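Local coordinates for protein putative NADH dehydrogenase/NAD(P)H nitroreductase (Bacteroides thetaiotaomicron VPI-5482, PDB 3KWK) that binds flavin mononucleotide and, as a member of the nitroreductase family, probably acts as an FMN-dependent oxidoreductase, at residues N15-K20 with L109-S114; T24-V30 with P151-T157; S44-G48 with D100-A104; I86-A92 with N143-V149. The contacts are given in a common frame with arbitrary orientation. Where two conformers were deposited one is given. Residue numbers count along the deposited sequence, not the author numbering.

In the fold
Nitroreductase-family dimers build each flavin site from two subunits, as these four contacts illustrate. Contacts 1 and 3 share helix 97-114, their centres about 17 Å apart, yet face different cofactors: contact 1 presents Arg19 to the phosphate of one FMN, while contact 3 offers the backbone of Ser47 to the ribityl chain of the FMN held mainly by the second subunit. Contact 4, in the central antiparallel sheet, packs against the same helix; its centre lies about 12 Å from that of contact 3, and Cys101 SG lies 3.3 Å from Cys88 O. Strand 144-153 runs on into contact 2, about 25 Å from contact 4 between centres, where the Pro151 side chain is about 8 Å from a flavin.

Contact 1. Residues N15-K20 with L109-S114; sequences NIFERK and LLAAES. With FMN (flavin mononucleotide), chain B.
This is a helix-helix packing contact: the last turn of helix 11-18 and the two residues after it pack on the C-terminal part of helix 97-114, beside an FMN phosphate and the second subunit. Asn15 and Ser114 pair at 6.2 Å between CA atoms, Arg19 and Glu113 at 5.7 Å. Asn15, chi1 t, sends ND2 to Leu110 O in a weak 3.3 Å hydrogen bond, and Ile16 CG1 meets Leu110 CD2 at 4.0 Å. Arg19 leaves helical geometry (phi/psi -57/138), which turns the chain into the phosphate site of the nitroreductase-type flavoprotein: NH1 binds O1P of FMN at 2.8 Å and NH2 binds O3P at 2.9 Å; NH2 also bonds Ser44 O of the second subunit. Lys20 (rotamer p, m, m, t) curls back to offset two carboxylates in a salt-bridge network, with NZ 2.9 Å from Glu113 OE2 and 2.8 Å from Glu18 OE2. Their OE2 atoms are 3.9 Å apart; water 1 is 2.9 Å from Glu18 OE2 and 2.8 Å from Glu113 OE2.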
# COMPACT_ATOMS: atom_id res chain seq x y z
N ASN A 15 5.26 12.69 5.84
CA ASN A 15 5.14 11.40 6.57
C ASN A 15 5.48 10.22 5.64
O ASN A 15 6.15 9.27 6.03
CB ASN A 15 3.73 11.29 7.16
CG ASN A 15 3.42 9.93 7.79
OD1 ASN A 15 2.66 9.17 7.22
ND2 ASN A 15 4.02 9.67 8.92
N ILE A 16 5.01 10.28 4.40
CA ILE A 16 5.35 9.27 3.42
C ILE A 16 6.88 9.20 3.21
O ILE A 16 7.48 8.12 3.11
CB ILE A 16 4.63 9.55 2.08
CG1 ILE A 16 3.14 9.19 2.18
CG2 ILE A 16 5.31 8.78 0.91
CD1 ILE A 16 2.22 9.80 1.07
N PHE A 17 7.51 10.37 3.14
CA PHE A 17 8.97 10.43 2.93
C PHE A 17 9.78 10.02 4.17
O PHE A 17 10.89 9.50 4.03
CB PHE A 17 9.40 11.83 2.47
CG PHE A 17 8.75 12.30 1.18
CD1 PHE A 17 8.36 11.43 0.18
CD2 PHE A 17 8.53 13.65 0.98
CE1 PHE A 17 7.75 11.93 -1.00
CE2 PHE A 17 7.96 14.13 -0.18
CZ PHE A 17 7.54 13.24 -1.17
N GLU A 18 9.20 10.19 5.35
CA GLU A 18 9.88 9.97 6.62
C GLU A 18 9.80 8.51 7.08
O GLU A 18 10.66 8.02 7.82
CB GLU A 18 9.27 10.85 7.70
CG GLU A 18 9.85 10.69 9.09
CD GLU A 18 11.35 10.94 9.17
OE1 GLU A 18 11.88 11.79 8.41
OE2 GLU A 18 11.98 10.28 10.04
N ARG A 19 8.77 7.81 6.63
CA ARG A 19 8.56 6.45 7.08
C ARG A 19 9.79 5.58 6.79
O ARG A 19 10.41 5.67 5.72
CB ARG A 19 7.33 5.84 6.39
CG ARG A 19 6.98 4.42 6.76
CD ARG A 19 6.43 3.55 5.61
NE ARG A 19 7.39 3.52 4.50
CZ ARG A 19 8.52 2.80 4.47
NH1 ARG A 19 8.78 1.90 5.43
NH2 ARG A 19 9.35 2.95 3.46
N LYS A 20 10.14 4.75 7.76
CA LYS A 20 11.17 3.73 7.56
C LYS A 20 10.88 2.51 8.38
O LYS A 20 10.05 2.58 9.31
CB LYS A 20 12.58 4.26 7.85
CG LYS A 20 13.05 4.29 9.31
CD LYS A 20 12.23 5.21 10.17
CE LYS A 20 12.51 6.70 9.99
NZ LYS A 20 11.52 7.62 10.69
N LEU A 109 1.67 1.28 8.44
CA LEU A 109 3.07 1.77 8.61
C LEU A 109 3.14 3.30 8.63
O LEU A 109 3.84 3.88 9.48
CB LEU A 109 3.94 1.24 7.48
CG LEU A 109 4.12 -0.28 7.35
CD1 LEU A 109 5.01 -0.64 6.08
CD2 LEU A 109 4.70 -0.90 8.63
N LEU A 110 2.36 3.94 7.79
CA LEU A 110 2.32 5.40 7.72
C LEU A 110 1.72 5.97 9.00
O LEU A 110 2.25 6.93 9.60
CB LEU A 110 1.59 5.87 6.47
CG LEU A 110 2.29 5.64 5.16
CD1 LEU A 110 1.34 6.02 4.00
CD2 LEU A 110 3.53 6.46 5.09
N ALA A 111 0.64 5.35 9.49
CA ALA A 111 0.01 5.75 10.72
C ALA A 111 0.98 5.67 11.90
O ALA A 111 1.11 6.62 12.70
CB ALA A 111 -1.28 4.86 10.98
N ALA A 112 1.69 4.55 12.00
CA ALA A 112 2.70 4.35 13.04
C ALA A 112 3.74 5.50 13.02
O ALA A 112 3.98 6.14 14.04
CB ALA A 112 3.37 2.97 12.89
N GLU A 113 4.29 5.76 11.84
CA GLU A 113 5.28 6.81 11.70
C GLU A 113 4.75 8.16 12.18
O GLU A 113 5.45 8.94 12.86
CB GLU A 113 5.74 6.90 10.27
CG GLU A 113 6.83 7.97 10.00
CD GLU A 113 8.18 7.63 10.59
OE1 GLU A 113 8.61 6.50 10.41
OE2 GLU A 113 8.76 8.50 11.22
N SER A 114 3.50 8.46 11.82
CA SER A 114 2.91 9.78 12.12
C SER A 114 2.66 10.05 13.60
O SER A 114 2.48 11.17 13.99
CB SER A 114 1.55 9.96 11.38
OG SER A 114 0.49 9.19 11.97
N1 FMN B . 11.69 -6.57 6.86
C2 FMN B . 12.02 -7.53 7.77
O2 FMN B . 12.75 -7.22 8.73
N3 FMN B . 11.57 -8.83 7.63
C4 FMN B . 10.78 -9.23 6.57
O4 FMN B . 10.37 -10.43 6.49
C4A FMN B . 10.44 -8.24 5.64
N5 FMN B . 9.66 -8.57 4.54
C5A FMN B . 9.17 -7.58 3.73
C6 FMN B . 8.25 -7.92 2.72
C7 FMN B . 7.71 -6.91 1.93
C7M FMN B . 6.70 -7.22 0.82
C8 FMN B . 8.06 -5.59 2.12
C8M FMN B . 7.44 -4.54 1.23
C9 FMN B . 8.98 -5.26 3.10
C9A FMN B . 9.54 -6.25 3.92
N10 FMN B . 10.49 -5.95 4.90
C10 FMN B . 10.87 -6.92 5.79
C1' FMN B . 10.92 -4.55 5.10
C2' FMN B . 11.94 -4.15 4.04
O2' FMN B . 13.21 -4.78 4.27
C3' FMN B . 12.08 -2.61 3.95
O3' FMN B . 10.86 -2.03 3.51
C4' FMN B . 13.20 -2.18 2.96
O4' FMN B . 14.47 -2.57 3.49
C5' FMN B . 13.19 -0.67 2.67
O5' FMN B . 13.41 -0.03 3.92
P FMN B . 12.34 1.04 4.52
O1P FMN B . 11.03 0.29 4.82
O2P FMN B . 13.09 1.49 5.79
O3P FMN B . 12.12 2.16 3.52
O HOH W 1 10.40 10.45 12.43

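Contact 2. Residues T24-V30 with P151-T157; sequences TYLNKGV and PFGYPAT
A lone beta bridge, Tyr25 with Pro155 (CA-CA 4.5 Å), ties the irregular loop 24-30, between helices 11-18 and 32-43, to segment 151-157 on strand 144-153 of the nitroreductase fold's central antiparallel sheet. Two backbone hydrogen bonds flank it: Ala156 N to Thr24 O, 3.1 Å, and Leu26 N to Tyr154 O, 2.8 Å. An inverse gamma turn centred on Asn27 follows. Water 4 donates to Leu26 O and Lys28 O (both 2.8 Å) and accepts from Tyr154 N at 2.9 Å. Lys28, chi1 p, places NZ 4.7 Å from the Tyr154 ring centroid, over its face, as a cation-pi pair; the Tyr154 hydroxyl bonds Glu31 and Lys34. A CB on Gly153 would clash with Tyr25 CB. Tyr25, chi1 m, lays a ring face over Phe152 C and brings OH 3.6 Å from Pro151 CB. Val30 CG1 meets the Phe152 ring edge, 4.1 Å from CE2; both side chains pack on Ile35 of helix 32-43, and Pro151 leans on Val120 of strand 118-123.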
# COMPACT_ATOMS: atom_id res chain seq x y z
N THR A 24 13.91 -2.32 16.13
CA THR A 24 14.24 -2.35 17.55
C THR A 24 13.39 -1.31 18.27
O THR A 24 13.11 -0.23 17.73
CB THR A 24 15.71 -2.08 17.83
OG1 THR A 24 16.07 -0.81 17.29
CG2 THR A 24 16.65 -3.21 17.28
N TYR A 25 12.93 -1.66 19.47
CA TYR A 25 11.94 -0.90 20.21
C TYR A 25 12.34 -0.72 21.66
O TYR A 25 12.95 -1.60 22.29
CB TYR A 25 10.54 -1.54 20.15
CG TYR A 25 10.24 -2.06 18.78
CD1 TYR A 25 9.94 -1.20 17.73
CD2 TYR A 25 10.28 -3.45 18.52
CE1 TYR A 25 9.71 -1.69 16.44
CE2 TYR A 25 10.09 -3.92 17.27
CZ TYR A 25 9.82 -3.07 16.21
OH TYR A 25 9.64 -3.61 14.94
N LEU A 26 11.96 0.42 22.22
CA LEU A 26 12.10 0.61 23.64
C LEU A 26 11.16 -0.33 24.37
O LEU A 26 10.13 -0.75 23.83
CB LEU A 26 11.72 2.04 24.01
CG LEU A 26 12.56 3.16 23.42
CD1 LEU A 26 11.97 4.56 23.81
CD2 LEU A 26 13.97 3.05 23.96
N ASN A 27 11.52 -0.64 25.61
CA ASN A 27 10.71 -1.50 26.44
C ASN A 27 9.65 -0.65 27.13
O ASN A 27 9.78 -0.29 28.31
CB ASN A 27 11.60 -2.18 27.48
CG ASN A 27 10.82 -3.15 28.36
OD1 ASN A 27 9.74 -3.60 27.99
ND2 ASN A 27 11.38 -3.45 29.54
N LYS A 28 8.62 -0.30 26.37
CA LYS A 28 7.55 0.52 26.88
C LYS A 28 6.32 0.34 26.05
O LYS A 28 6.41 0.04 24.87
CB LYS A 28 7.93 1.98 26.97
CG LYS A 28 8.25 2.60 25.72
CD LYS A 28 8.47 4.13 25.91
CE LYS A 28 7.30 4.81 26.60
NZ LYS A 28 7.24 6.28 26.37
N GLY A 29 5.16 0.44 26.68
CA GLY A 29 3.97 0.19 25.98
C GLY A 29 3.58 1.28 25.01
O GLY A 29 4.11 2.40 25.05
N VAL A 30 2.60 0.95 24.22
CA VAL A 30 2.02 1.84 23.23
C VAL A 30 0.57 2.13 23.66
O VAL A 30 -0.20 1.21 23.98
CB VAL A 30 2.11 1.29 21.80
CG1 VAL A 30 1.35 2.23 20.82
CG2 VAL A 30 3.60 1.05 21.38
N PRO A 151 5.37 -6.02 13.70
CA PRO A 151 5.76 -5.56 15.04
C PRO A 151 5.83 -4.03 15.06
O PRO A 151 6.11 -3.38 14.04
CB PRO A 151 7.15 -6.15 15.24
CG PRO A 151 7.38 -7.06 14.06
CD PRO A 151 6.51 -6.56 12.96
N PHE A 152 5.55 -3.45 16.22
CA PHE A 152 5.70 -2.02 16.36
C PHE A 152 5.97 -1.65 17.80
O PHE A 152 5.80 -2.47 18.71
CB PHE A 152 4.45 -1.30 15.83
CG PHE A 152 3.18 -1.61 16.61
CD1 PHE A 152 2.42 -2.73 16.32
CD2 PHE A 152 2.73 -0.74 17.59
CE1 PHE A 152 1.28 -2.99 17.03
CE2 PHE A 152 1.59 -0.99 18.30
CZ PHE A 152 0.85 -2.13 18.01
N GLY A 153 6.44 -0.41 17.96
CA GLY A 153 6.79 0.12 19.26
C GLY A 153 7.38 1.51 19.13
O GLY A 153 7.54 2.03 18.00
N TYR A 154 7.83 2.07 20.25
CA TYR A 154 8.61 3.29 20.17
C TYR A 154 10.02 2.90 19.69
O TYR A 154 10.64 2.00 20.27
CB TYR A 154 8.66 3.99 21.52
CG TYR A 154 7.36 4.72 21.77
CD1 TYR A 154 7.12 5.90 21.13
CD2 TYR A 154 6.32 4.16 22.54
CE1 TYR A 154 5.90 6.59 21.31
CE2 TYR A 154 5.12 4.83 22.71
CZ TYR A 154 4.92 6.03 22.11
OH TYR A 154 3.74 6.73 22.23
N PRO A 155 10.56 3.59 18.67
CA PRO A 155 11.92 3.19 18.19
C PRO A 155 12.96 3.25 19.33
O PRO A 155 12.93 4.16 20.16
CB PRO A 155 12.24 4.25 17.15
CG PRO A 155 10.88 4.66 16.62
CD PRO A 155 9.95 4.63 17.85
N ALA A 156 13.88 2.28 19.34
CA ALA A 156 14.99 2.26 20.27
C ALA A 156 16.11 3.19 19.83
O ALA A 156 16.81 3.76 20.66
CB ALA A 156 15.54 0.85 20.40
N THR A 157 16.27 3.33 18.51
CA THR A 157 17.39 4.11 17.92
C THR A 157 16.90 4.84 16.68
O THR A 157 16.69 4.21 15.65
CB THR A 157 18.61 3.21 17.57
OG1 THR A 157 19.04 2.48 18.70
CG2 THR A 157 19.81 4.12 17.10
O HOH W 2 15.06 1.74 16.49
O HOH W 3 18.43 -0.14 18.44
O HOH W 4 7.84 0.20 22.50

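Contact 3. Residues S44-G48 with D100-A104; sequences SAPSG and DCSAA. With FMN (flavin mononucleotide), chain C.
Segment 44-48 is a non-helical loop, extended from Ala45 (phi/psi -56/156) through Pro46 (-69/165) and Ser47 (-154/125) to Gly48 (-52/123), and it runs beside one turn of regular helix within 97-114, where Ala104 N bonds Asp100 O at 2.9 Å. Ser47 lies nearest Asp100 (CA-CA 5.1 Å) and Ala45 nearest Ala104 (5.0 Å), so the loop advances toward the start of the helical turn while the helix advances away from it. Asp100, chi1 m and chi2 5°, turns its carboxylate across the gap, and each oxygen accepts a bond from the loop: Ser47 OG (chi1 t) donates to OD2 at 2.7 Å, and Gly48 N donates to OD1 at 3.0 Å with an N-H...O angle of 170°. Water 5 is a second donor to Asp100 OD2 and also donates to Gly48 O, each at 2.7 Å. With the loop so fixed, Ser47 N bonds O3' of the FMN at 3.0 Å. This is the shared flavin pocket of a nitroreductase dimer, for most of the cofactor's other hydrogen bonds, including that of Arg19, come from the second subunit. Asp100 OD1 also lies 3.3 Å from the flavin methyl C8M. Small side chains allow the close approach at the other end: Ala45 CB is 4.0 Å from Ala103 CB and 4.1 Å from Ala104 CB, and Pro46 CD is 4.0 Å from Ala103 CB. Pro46 and Ala103 also pack on Gln106 of the second subunit.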
# COMPACT_ATOMS: atom_id res chain seq x y z
N SER A 44 -8.92 1.96 6.02
CA SER A 44 -9.21 3.07 5.07
C SER A 44 -8.59 2.83 3.71
O SER A 44 -8.79 3.63 2.80
CB SER A 44 -8.68 4.38 5.62
OG SER A 44 -9.25 4.64 6.90
N ALA A 45 -7.87 1.72 3.56
CA ALA A 45 -7.30 1.36 2.26
C ALA A 45 -8.33 1.25 1.12
O ALA A 45 -9.53 0.97 1.32
CB ALA A 45 -6.56 -0.00 2.37
N PRO A 46 -7.85 1.42 -0.13
CA PRO A 46 -8.71 1.11 -1.26
C PRO A 46 -8.89 -0.43 -1.30
O PRO A 46 -8.13 -1.14 -0.63
CB PRO A 46 -7.89 1.57 -2.47
CG PRO A 46 -6.45 1.50 -2.00
CD PRO A 46 -6.52 1.92 -0.56
N SER A 47 -9.87 -0.91 -2.06
CA SER A 47 -10.20 -2.35 -2.08
C SER A 47 -10.83 -2.76 -3.38
O SER A 47 -11.79 -2.10 -3.77
CB SER A 47 -11.19 -2.64 -0.95
OG SER A 47 -11.55 -4.03 -0.90
N GLY A 48 -10.28 -3.76 -4.06
CA GLY A 48 -10.89 -4.27 -5.28
C GLY A 48 -12.36 -4.62 -5.09
O GLY A 48 -12.71 -5.39 -4.19
N ASP A 100 -5.15 -5.41 -1.76
CA ASP A 100 -5.86 -4.64 -0.76
C ASP A 100 -5.09 -4.62 0.56
O ASP A 100 -4.92 -3.57 1.18
CB ASP A 100 -7.24 -5.21 -0.43
CG ASP A 100 -8.23 -5.23 -1.59
OD1 ASP A 100 -7.88 -4.88 -2.76
OD2 ASP A 100 -9.40 -5.57 -1.26
N CYS A 101 -4.67 -5.80 1.02
CA CYS A 101 -4.02 -5.89 2.33
C CYS A 101 -2.64 -5.24 2.32
O CYS A 101 -2.15 -4.80 3.38
CB CYS A 101 -3.90 -7.34 2.78
SG CYS A 101 -5.49 -8.06 3.23
N SER A 102 -1.96 -5.21 1.17
CA SER A 102 -0.68 -4.46 1.07
C SER A 102 -0.94 -2.96 1.20
O SER A 102 -0.16 -2.24 1.86
CB SER A 102 -0.07 -4.73 -0.30
OG SER A 102 0.46 -6.04 -0.36
N ALA A 103 -2.02 -2.46 0.59
CA ALA A 103 -2.38 -1.05 0.77
C ALA A 103 -2.75 -0.76 2.26
O ALA A 103 -2.35 0.25 2.81
CB ALA A 103 -3.53 -0.64 -0.20
N ALA A 104 -3.45 -1.71 2.89
CA ALA A 104 -3.83 -1.59 4.31
C ALA A 104 -2.57 -1.57 5.16
O ALA A 104 -2.43 -0.76 6.09
CB ALA A 104 -4.77 -2.73 4.77
N1 FMN C . -11.67 1.02 -9.46
C2 FMN C . -12.01 1.11 -10.78
O2 FMN C . -12.74 2.04 -11.16
N3 FMN C . -11.55 0.17 -11.69
C4 FMN C . -10.75 -0.89 -11.32
O4 FMN C . -10.35 -1.72 -12.18
C4A FMN C . -10.42 -0.98 -9.96
N5 FMN C . -9.63 -2.03 -9.50
C5A FMN C . -9.14 -2.02 -8.23
C6 FMN C . -8.23 -3.01 -7.84
C7 FMN C . -7.69 -2.97 -6.57
C7M FMN C . -6.67 -4.02 -6.09
C8 FMN C . -8.05 -1.98 -5.67
C8M FMN C . -7.42 -1.99 -4.29
C9 FMN C . -8.96 -1.01 -6.04
C9A FMN C . -9.52 -1.02 -7.33
N10 FMN C . -10.47 -0.08 -7.73
C10 FMN C . -10.86 -0.02 -9.04
C1' FMN C . -10.92 0.97 -6.78
C2' FMN C . -11.94 0.41 -5.79
O2' FMN C . -13.19 0.17 -6.43
C3' FMN C . -12.08 1.32 -4.55
O3' FMN C . -10.86 1.36 -3.82
C4' FMN C . -13.20 0.83 -3.59
O4' FMN C . -14.47 0.98 -4.23
C5' FMN C . -13.19 1.57 -2.25
O5' FMN C . -13.42 2.94 -2.56
P FMN C . -12.35 4.09 -2.11
O1P FMN C . -11.04 3.85 -2.88
O2P FMN C . -13.11 5.35 -2.59
O3P FMN C . -12.13 4.04 -0.61
O HOH W 5 -11.04 -7.01 -2.77

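Contact 4. Residues I86-A92 with N143-V149; sequences IVCGDSA and NILPLCV
Strands 83-90 and 144-153 form an antiparallel pair, interrupted by a classic beta bulge, in the central sheet of the nitroreductase fold; the short segment axes approach to 4.4 Å at 145°. Just before the second strand, Asn143 O accepts from Ser91 N (2.9 Å) and Ser91 OG (2.7 Å), and Asn143 ND2 reaches Asp90 OD1 at 2.9 Å, which closes an Asx turn to Ala92 N. Ile144 pairs with Asp90 as a non-hydrogen-bonded pair, its CG2 3.6 Å from Cys88 CB. Leu145 and Gly89 exchange backbone bonds: Gly89 N to Leu145 O at 2.8 Å, Leu145 N to Gly89 O at 2.9 Å. Pro146 opposes Cys88 (CA-CA 4.1 Å), its CB 4.2 Å from Ile86 CG2. The bulge falls at Leu147 (phi/psi -78/-52), its N bonding Val87 O at 2.7 Å and its side chain packing on Cys101 and Ser102 of helix 97-114. Cys148 also faces Val87: its N weakly bonds Val87 O (3.3 Å), its O accepts Val87 N (2.9 Å). Opposite Ile86, Val149 CG2 lies 4.3 Å from Ile86 CD1.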
# COMPACT_ATOMS: atom_id res chain seq x y z
N ILE A 86 -1.17 -8.36 12.80
CA ILE A 86 -1.10 -9.32 11.72
C ILE A 86 -2.16 -8.95 10.70
O ILE A 86 -3.35 -8.96 11.01
CB ILE A 86 -1.27 -10.76 12.21
CG1 ILE A 86 -0.30 -11.02 13.37
CG2 ILE A 86 -1.05 -11.74 11.03
CD1 ILE A 86 -0.18 -12.50 13.70
N VAL A 87 -1.72 -8.56 9.51
CA VAL A 87 -2.64 -8.16 8.44
C VAL A 87 -2.98 -9.38 7.61
O VAL A 87 -2.07 -10.01 7.02
CB VAL A 87 -2.07 -7.04 7.51
CG1 VAL A 87 -3.08 -6.69 6.41
CG2 VAL A 87 -1.59 -5.79 8.36
N CYS A 88 -4.26 -9.74 7.57
CA CYS A 88 -4.72 -10.93 6.87
C CYS A 88 -5.77 -10.55 5.88
O CYS A 88 -6.40 -9.51 6.00
CB CYS A 88 -5.35 -11.94 7.83
SG CYS A 88 -4.33 -12.39 9.24
N GLY A 89 -6.02 -11.45 4.94
CA GLY A 89 -7.07 -11.26 3.93
C GLY A 89 -8.01 -12.43 3.85
O GLY A 89 -7.57 -13.58 3.92
N ASP A 90 -9.31 -12.17 3.70
CA ASP A 90 -10.27 -13.26 3.50
C ASP A 90 -10.29 -13.66 2.04
O ASP A 90 -10.96 -13.01 1.21
CB ASP A 90 -11.64 -12.85 4.02
CG ASP A 90 -12.64 -14.00 3.97
OD1 ASP A 90 -12.31 -15.04 3.38
OD2 ASP A 90 -13.71 -13.85 4.61
N SER A 91 -9.50 -14.66 1.69
CA SER A 91 -9.34 -15.11 0.32
C SER A 91 -10.63 -15.73 -0.24
O SER A 91 -10.76 -15.89 -1.44
CB SER A 91 -8.22 -16.16 0.27
OG SER A 91 -8.59 -17.33 0.97
N ALA A 92 -11.61 -16.05 0.63
CA ALA A 92 -12.88 -16.56 0.16
C ALA A 92 -13.73 -15.45 -0.48
O ALA A 92 -14.58 -15.73 -1.36
CB ALA A 92 -13.67 -17.26 1.28
N ASN A 143 -9.53 -20.00 5.21
CA ASN A 143 -9.75 -18.96 4.18
C ASN A 143 -9.07 -17.63 4.46
O ASN A 143 -8.91 -16.81 3.57
CB ASN A 143 -11.24 -18.72 3.93
CG ASN A 143 -12.00 -18.37 5.20
OD1 ASN A 143 -12.04 -19.16 6.14
ND2 ASN A 143 -12.70 -17.21 5.19
N ILE A 144 -8.69 -17.45 5.71
CA ILE A 144 -8.04 -16.22 6.17
C ILE A 144 -6.53 -16.37 6.06
O ILE A 144 -5.94 -17.17 6.77
CB ILE A 144 -8.44 -15.86 7.61
CG1 ILE A 144 -9.96 -15.76 7.77
CG2 ILE A 144 -7.81 -14.52 8.07
CD1 ILE A 144 -10.74 -14.79 6.80
N LEU A 145 -5.94 -15.63 5.13
CA LEU A 145 -4.54 -15.78 4.80
C LEU A 145 -3.73 -14.62 5.33
O LEU A 145 -4.05 -13.47 5.05
CB LEU A 145 -4.36 -15.90 3.28
CG LEU A 145 -5.20 -17.00 2.63
CD1 LEU A 145 -4.85 -17.06 1.14
CD2 LEU A 145 -5.04 -18.38 3.30
N PRO A 146 -2.61 -14.89 6.01
CA PRO A 146 -1.83 -13.77 6.57
C PRO A 146 -0.86 -13.17 5.56
O PRO A 146 -0.06 -13.90 4.99
CB PRO A 146 -1.06 -14.43 7.74
CG PRO A 146 -0.92 -15.84 7.37
CD PRO A 146 -2.12 -16.19 6.51
N LEU A 147 -0.97 -11.86 5.31
CA LEU A 147 -0.06 -11.17 4.45
C LEU A 147 1.26 -10.89 5.17
O LEU A 147 2.31 -11.24 4.67
CB LEU A 147 -0.63 -9.85 3.91
CG LEU A 147 0.34 -9.02 3.09
CD1 LEU A 147 0.62 -9.72 1.80
CD2 LEU A 147 -0.24 -7.60 2.82
N CYS A 148 1.19 -10.28 6.35
CA CYS A 148 2.39 -9.82 7.01
C CYS A 148 2.12 -9.67 8.50
O CYS A 148 0.96 -9.48 8.94
CB CYS A 148 2.92 -8.52 6.35
SG CYS A 148 1.76 -7.14 6.47
N VAL A 149 3.23 -9.72 9.23
CA VAL A 149 3.26 -9.50 10.65
C VAL A 149 3.99 -8.18 10.86
O VAL A 149 5.13 -8.01 10.41
CB VAL A 149 4.00 -10.64 11.40
CG1 VAL A 149 4.05 -10.31 12.88
CG2 VAL A 149 3.30 -12.02 11.19